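Local coordinates for protein exodeoxyribonuclease 10 (Escherichia coli, PDB 4FZX) that removes nucleotides from single-stranded and double-stranded DNA in the 3' to 5' direction, as a magnesium-dependent exonuclease of the DEDDh group active in DNA repair, at residues C[77-82]-C[94-99]; C[1-6]-C[19-24]. All blocks are in the same frame, centred on the assembly; numbering follows the deposited sequence.

Contact 1: C[77-82]-C[94-99]. With nucleotides of chain A.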
loop_
_atom_site.group_PDB
_atom_site.type_symbol
_atom_site.label_atom_id
_atom_site.label_comp_id
_atom_site.label_asym_id
_atom_site.label_seq_id
_atom_site.Cartn_x
_atom_site.Cartn_y
_atom_site.Cartn_z
ATOM N N TYR C 77 -19.203 8.000 -23.791
ATOM C CA TYR C 77 -20.204 8.820 -23.119
ATOM C C TYR C 77 -19.687 9.199 -21.749
ATOM O O TYR C 77 -19.131 8.352 -21.029
ATOM C CB TYR C 77 -21.518 8.063 -22.996
ATOM C CG TYR C 77 -22.179 7.874 -24.321
ATOM C CD1 TYR C 77 -23.067 8.820 -24.808
ATOM C CD2 TYR C 77 -21.832 6.806 -25.144
ATOM C CE1 TYR C 77 -23.598 8.708 -26.079
ATOM C CE2 TYR C 77 -22.368 6.679 -26.410
ATOM C CZ TYR C 77 -23.231 7.644 -26.882
ATOM O OH TYR C 77 -23.809 7.496 -28.116
ATOM N N VAL C 78 -19.790 10.485 -21.434
ATOM C CA VAL C 78 -19.209 11.032 -20.217
ATOM C C VAL C 78 -20.357 11.593 -19.360
ATOM O O VAL C 78 -21.252 12.272 -19.870
ATOM C CB VAL C 78 -18.188 12.174 -20.528
ATOM C CG1 VAL C 78 -17.577 12.720 -19.245
ATOM C CG2 VAL C 78 -17.067 11.683 -21.488
ATOM N N ALA C 79 -20.350 11.284 -18.073
ATOM C CA ALA C 79 -21.353 11.831 -17.181
ATOM C C ALA C 79 -20.764 12.001 -15.807
ATOM O O ALA C 79 -19.804 11.322 -15.456
ATOM C CB ALA C 79 -22.594 10.931 -17.135
ATOM N N HIS C 80 -21.319 12.935 -15.032
ATOM C CA HIS C 80 -20.878 13.110 -13.662
ATOM C C HIS C 80 -21.614 12.171 -12.718
ATOM O O HIS C 80 -22.790 12.359 -12.433
ATOM C CB HIS C 80 -21.014 14.564 -13.220
ATOM C CG HIS C 80 -20.267 14.872 -11.958
ATOM N ND1 HIS C 80 -18.905 15.073 -11.938
ATOM C CD2 HIS C 80 -20.664 14.850 -10.661
ATOM C CE1 HIS C 80 -18.506 15.236 -10.689
ATOM N NE2 HIS C 80 -19.550 15.077 -9.894
ATOM N N ASN C 81 -20.902 11.172 -12.209
ATOM C CA ASN C 81 -21.535 9.965 -11.648
ATOM C C ASN C 81 -22.290 9.148 -12.694
ATOM O O ASN C 81 -23.515 9.015 -12.635
ATOM C CB ASN C 81 -22.459 10.285 -10.474
ATOM C CG ASN C 81 -22.727 9.051 -9.587
ATOM O OD1 ASN C 81 -21.995 8.061 -9.651
ATOM N ND2 ASN C 81 -23.760 9.115 -8.770
ATOM N N ALA C 82 -21.540 8.613 -13.651
ATOM C CA ALA C 82 -22.098 7.972 -14.840
ATOM C C ALA C 82 -22.906 6.717 -14.483
ATOM O O ALA C 82 -23.776 6.306 -15.224
ATOM C CB ALA C 82 -20.977 7.629 -15.811
ATOM N N GLY C 94 -21.830 3.039 -26.422
ATOM C CA GLY C 94 -20.412 3.369 -26.238
ATOM C C GLY C 94 -19.837 2.860 -24.935
ATOM O O GLY C 94 -20.338 1.903 -24.360
ATOM N N GLU C 95 -18.767 3.491 -24.482
ATOM C CA GLU C 95 -18.187 3.195 -23.173
ATOM C C GLU C 95 -18.332 4.436 -22.274
ATOM O O GLU C 95 -18.295 5.564 -22.752
ATOM C CB GLU C 95 -16.703 2.825 -23.333
ATOM C CG GLU C 95 -16.194 1.789 -22.342
ATOM C CD GLU C 95 -16.658 0.370 -22.675
ATOM O OE1 GLU C 95 -16.740 -0.460 -21.744
ATOM O OE2 GLU C 95 -16.960 0.092 -23.861
ATOM N N TRP C 96 -18.513 4.215 -20.980
ATOM C CA TRP C 96 -18.798 5.303 -20.068
ATOM C C TRP C 96 -17.543 5.823 -19.392
ATOM O O TRP C 96 -16.639 5.056 -19.025
ATOM C CB TRP C 96 -19.821 4.889 -19.019
ATOM C CG TRP C 96 -21.209 4.812 -19.539
ATOM C CD1 TRP C 96 -21.845 3.695 -20.017
ATOM C CD2 TRP C 96 -22.159 5.887 -19.635
ATOM N NE1 TRP C 96 -23.128 4.011 -20.395
ATOM C CE2 TRP C 96 -23.338 5.353 -20.199
ATOM C CE3 TRP C 96 -22.123 7.251 -19.309
ATOM C CZ2 TRP C 96 -24.480 6.128 -20.413
ATOM C CZ3 TRP C 96 -23.250 8.027 -19.554
ATOM C CH2 TRP C 96 -24.419 7.460 -20.075
ATOM N N ILE C 97 -17.493 7.140 -19.242
ATOM C CA ILE C 97 -16.478 7.792 -18.438
ATOM C C ILE C 97 -17.161 8.611 -17.347
ATOM O O ILE C 97 -18.155 9.307 -17.603
ATOM C CB ILE C 97 -15.578 8.673 -19.302
ATOM C CG1 ILE C 97 -14.658 7.789 -20.158
ATOM C CG2 ILE C 97 -14.763 9.627 -18.446
ATOM C CD1 ILE C 97 -14.030 8.512 -21.355
ATOM N N CYS C 98 -16.695 8.448 -16.113
ATOM C CA CYS C 98 -17.272 9.175 -14.989
ATOM C C CYS C 98 -16.348 10.293 -14.506
ATOM O O CYS C 98 -15.250 10.028 -14.052
ATOM C CB CYS C 98 -17.577 8.218 -13.842
ATOM S SG CYS C 98 -18.406 9.029 -12.467
ATOM N N THR C 99 -16.787 11.544 -14.619
ATOM C CA THR C 99 -15.969 12.666 -14.156
ATOM C C THR C 99 -15.882 12.752 -12.641
ATOM O O THR C 99 -14.956 13.357 -12.098
ATOM C CB THR C 99 -16.423 14.007 -14.716
ATOM O OG1 THR C 99 -17.839 14.167 -14.535
ATOM C CG2 THR C 99 -16.052 14.126 -16.188
ATOM P P DA A 16 -23.955 15.241 -7.424
ATOM O OP1 DA A 16 -23.360 16.066 -8.496
ATOM O OP2 DA A 16 -24.707 15.827 -6.278
ATOM O "O5'" DA A 16 -24.886 14.137 -8.127
ATOM C "C5'" DA A 16 -24.451 13.449 -9.282
ATOM C "C4'" DA A 16 -25.570 12.559 -9.814
ATOM O "O4'" DA A 16 -25.650 11.362 -8.988
ATOM C "C3'" DA A 16 -26.970 13.183 -9.761
ATOM O "O3'" DA A 16 -27.265 13.874 -11.000
ATOM C "C2'" DA A 16 -27.874 11.964 -9.547
ATOM C "C1'" DA A 16 -26.989 11.043 -8.717
ATOM N N9 DA A 16 -27.236 11.202 -7.303
ATOM C C8 DA A 16 -27.252 12.355 -6.590
ATOM N N7 DA A 16 -27.604 12.192 -5.341
ATOM C C5 DA A 16 -27.824 10.839 -5.239
ATOM C C6 DA A 16 -28.245 10.042 -4.167
ATOM N N6 DA A 16 -28.492 10.521 -2.945
ATOM N N1 DA A 16 -28.415 8.733 -4.410
ATOM C C2 DA A 16 -28.176 8.266 -5.650
ATOM N N3 DA A 16 -27.787 8.924 -6.745
ATOM C C4 DA A 16 -27.626 10.219 -6.448
#
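Tyr77 N to Glu95 O begins four backbone hydrogen bonds that alternate in direction across the segments, followed by Ile97 N to Tyr77 O at 2.7 Å, Ala79 N to Ile97 O and, just past its strand, Thr99 N to Ala79 O at 3.1 Å. The bridges Tyr77-Trp96, Val78-Ile97 and Ala79-Cys98 are all parallel, and the strand axes diverge by 28°. Apolar strand contacts divide between the two faces. On one, Tyr77 CB sits over the six-membered ring of Trp96, 3.9 Å from its centroid and 13° off the normal, a CH-pi contact; Ala79 CB meets the rim of the same ring at CZ3, and from the turn Ala82 CB approaches CE3 at 3.7 Å. On the other, Val78 CG2 packs on Ile97 CB, while Val78 CG1, anti to the backbone N (chi1 -179°), reaches Thr99 CG2 at the helix start. Strands 76-79 and 95-98 are joined through helix 82-88 as a beta-alpha-beta unit of the RNase H-like exonuclease fold, and strand 95-98 is the outermost on this side within the chain. Polar side chains gather where the strands end. His80 ND1 and Thr99 OG1 share a hydrogen bond of 2.9 Å at the ring edge, and with NE2 bonded to Tyr112 O both imidazole nitrogens are engaged, which fixes the ring's rotation. Cys98 SG accepts Ala82 N at 3.4 Å and also N-caps the following helix. Asn81 ND2 donates a nearly straight bond to O4' of DA16 of chain A (2.9 Å), bringing the turn after strand 76-79 to the DNA sugar.

Contact 2: C[1-6]-C[19-24]. With NA (sodium ion), chain G; NA (sodium ion), chain E.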
loop_
_atom_site.group_PDB
_atom_site.type_symbol
_atom_site.label_atom_id
_atom_site.label_comp_id
_atom_site.label_asym_id
_atom_site.label_seq_id
_atom_site.Cartn_x
_atom_site.Cartn_y
_atom_site.Cartn_z
HETATM N N MSE C 1 -13.395 12.276 -29.846
HETATM C CA MSE C 1 -14.623 13.006 -29.437
HETATM C C MSE C 1 -15.303 12.311 -28.258
HETATM O O MSE C 1 -15.616 11.119 -28.316
HETATM C CB MSE C 1 -15.597 13.113 -30.605
HETATM C CG MSE C 1 -16.825 13.955 -30.295
HETATM SE SE MSE C 1 -18.306 12.890 -29.574
HETATM C CE MSE C 1 -19.111 12.320 -31.277
ATOM N N LEU C 2 -15.569 13.077 -27.205
ATOM C CA LEU C 2 -16.312 12.567 -26.071
ATOM C C LEU C 2 -17.670 13.241 -25.998
ATOM O O LEU C 2 -17.781 14.457 -26.177
ATOM C CB LEU C 2 -15.518 12.815 -24.798
ATOM C CG LEU C 2 -14.081 12.315 -24.946
ATOM C CD1 LEU C 2 -13.081 13.387 -24.542
ATOM C CD2 LEU C 2 -13.897 11.058 -24.126
ATOM N N ARG C 3 -18.712 12.444 -25.832
ATOM C CA ARG C 3 -20.048 12.993 -25.714
ATOM C C ARG C 3 -20.470 13.080 -24.247
ATOM O O ARG C 3 -20.550 12.071 -23.557
ATOM C CB ARG C 3 -21.040 12.164 -26.509
ATOM C CG ARG C 3 -22.449 12.682 -26.457
ATOM C CD ARG C 3 -23.224 12.206 -27.649
ATOM N NE ARG C 3 -22.721 12.836 -28.864
ATOM C CZ ARG C 3 -23.025 12.443 -30.095
ATOM N NH1 ARG C 3 -23.829 11.397 -30.292
ATOM N NH2 ARG C 3 -22.541 13.116 -31.135
ATOM N N ILE C 4 -20.637 14.304 -23.762
ATOM C CA ILE C 4 -21.066 14.519 -22.398
ATOM C C ILE C 4 -22.578 14.437 -22.378
ATOM O O ILE C 4 -23.232 15.009 -23.244
ATOM C CB ILE C 4 -20.610 15.912 -21.861
ATOM C CG1 ILE C 4 -19.094 15.938 -21.658
ATOM C CG2 ILE C 4 -21.349 16.263 -20.554
ATOM C CD1 ILE C 4 -18.295 15.669 -22.940
ATOM N N ILE C 5 -23.112 13.661 -21.433
ATOM C CA ILE C 5 -24.551 13.417 -21.310
ATOM C C ILE C 5 -25.033 13.872 -19.934
ATOM O O ILE C 5 -24.367 13.635 -18.925
ATOM C CB ILE C 5 -24.890 11.893 -21.434
ATOM C CG1 ILE C 5 -24.817 11.433 -22.880
ATOM C CG2 ILE C 5 -26.325 11.617 -20.935
ATOM C CD1 ILE C 5 -26.185 11.294 -23.522
ATOM N N ASP C 6 -26.226 14.459 -19.889
ATOM C CA ASP C 6 -26.925 14.657 -18.627
ATOM C C ASP C 6 -28.415 14.390 -18.770
ATOM O O ASP C 6 -29.009 14.649 -19.817
ATOM C CB ASP C 6 -26.691 16.067 -18.070
ATOM C CG ASP C 6 -27.299 16.259 -16.676
ATOM O OD1 ASP C 6 -26.727 15.754 -15.691
ATOM O OD2 ASP C 6 -28.342 16.926 -16.560
ATOM N N ILE C 19 -33.144 15.229 -21.332
ATOM C CA ILE C 19 -31.813 14.746 -21.628
ATOM C C ILE C 19 -31.109 15.756 -22.522
ATOM O O ILE C 19 -31.758 16.501 -23.287
ATOM C CB ILE C 19 -31.871 13.398 -22.344
ATOM C CG1 ILE C 19 -30.465 12.803 -22.484
ATOM C CG2 ILE C 19 -32.557 13.554 -23.725
ATOM C CD1 ILE C 19 -30.455 11.342 -22.993
ATOM N N ALA C 20 -29.786 15.764 -22.453
ATOM C CA ALA C 20 -28.987 16.689 -23.246
ATOM C C ALA C 20 -27.573 16.148 -23.407
ATOM O O ALA C 20 -27.147 15.271 -22.639
ATOM C CB ALA C 20 -28.952 18.048 -22.576
ATOM N N SER C 21 -26.837 16.691 -24.380
ATOM C CA SER C 21 -25.415 16.385 -24.528
ATOM C C SER C 21 -24.626 17.504 -25.214
ATOM O O SER C 21 -25.184 18.321 -25.949
ATOM C CB SER C 21 -25.208 15.055 -25.279
ATOM O OG SER C 21 -25.484 15.185 -26.661
ATOM N N VAL C 22 -23.318 17.523 -24.973
ATOM C CA VAL C 22 -22.398 18.263 -25.817
ATOM C C VAL C 22 -21.230 17.358 -26.175
ATOM O O VAL C 22 -20.997 16.330 -25.520
ATOM C CB VAL C 22 -21.867 19.512 -25.103
ATOM C CG1 VAL C 22 -22.958 20.566 -24.992
ATOM C CG2 VAL C 22 -21.324 19.138 -23.718
ATOM N N ASP C 23 -20.489 17.731 -27.211
ATOM C CA ASP C 23 -19.309 16.966 -27.578
ATOM C C ASP C 23 -18.082 17.780 -27.247
ATOM O O ASP C 23 -18.073 19.011 -27.408
ATOM C CB ASP C 23 -19.338 16.593 -29.073
ATOM C CG ASP C 23 -20.511 15.680 -29.435
ATOM O OD1 ASP C 23 -21.102 15.061 -28.529
ATOM O OD2 ASP C 23 -20.881 15.616 -30.629
ATOM N N VAL C 24 -17.066 17.111 -26.717
ATOM C CA VAL C 24 -15.761 17.729 -26.540
ATOM C C VAL C 24 -14.806 17.199 -27.603
ATOM O O VAL C 24 -14.588 15.996 -27.707
ATOM C CB VAL C 24 -15.192 17.488 -25.115
ATOM C CG1 VAL C 24 -13.774 18.047 -24.997
ATOM C CG2 VAL C 24 -16.108 18.125 -24.051
HETATM NA NA NA G . -28.056 17.631 -13.763
HETATM NA NA NA E . -26.523 14.351 -13.729
HETATM O O HOH W 1 -25.001 16.276 -13.148
HETATM O O HOH W 2 -24.847 12.771 -14.121
HETATM O O HOH W 3 -28.000 13.105 -14.689
HETATM O O HOH W 4 -29.472 18.258 -11.675
#
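Arg3 and Asp23 form a non-hydrogen-bonded pair of the antiparallel strands, and their side chains lie side by side, pointing the same way. From Arg3 CB, which is 3.5 Å from Asp23 OD1, the chain runs out with CG anti to the backbone N (chi1 -179°). CG touches the same oxygen and Ser21 CB; CD stays near OD1 and also comes close to Ser21 OG, and a bend at chi3 (-68°) turns NE toward Asp23. NE then donates to Asp23 OD1 at 2.8 Å, and NH2 to Asp23 OD2 at 3.0 Å. This is a side-on, two-nitrogen salt bridge: each carboxylate oxygen is met on its syn side, both N-H bonds are nearly straight, and the guanidinium and carboxylate planes differ by 16°. NH1 turns to Tyr71 O, and Asp23 OD2 also accepts Asn31 ND2, so both charged groups have second partners. Selenomethionine Met1 bends over the Asp23 carboxylate, its SE 3.6 Å from Asp23 CG. The two segments belong to the beta hairpin of strands 2-9 and 16-25 in the RNase H-like exonuclease sheet, with Leu2-Val24, Ile4-Val22 and Asp6-Ala20 as hydrogen-bonded pairs. Ile4 N donates to Val22 O at 2.7 Å. On the face opposite the salt bridge, Ile4 CB rests on Val22 CG2, and Ile4 CD1 is pressed to 3.5 Å from Val24 CG2, tighter than usual for two carbons. Further along that face, Asp6 carries its carboxylate to the metal site, OD1 binding one sodium ion at 2.4 Å and OD2 a second at 2.9 Å. Glu8, Asp139 and DNA phosphates also take part in this site, where the catalytic magnesium ions of DEDDh exonucleases would be expected.

Contacts 1 and 2 are both largely buried and belong to one mixed sheet, where strands 2-9 and 76-79 are neighbours: Val78 N lies 2.8 Å from Arg3 O and Val78 O 2.8 Å from Ile5 N, both probable hydrogen bonds. Contact 1 is a parallel pairing at the sheet's margin within the chain, closed through a helix; contact 2 is an antiparallel hairpin pairing further inside it. Their chemistry differs accordingly. Residues 77-82 and 94-99 combine aromatic and apolar packing with uncharged polar side-chain bonds at the strand ends and hydrogen-bond to the DNA through a neutral amide, whereas 1-6 and 19-24 combine a buried ion pair on one face with metal-binding carboxylate oxygens on the other.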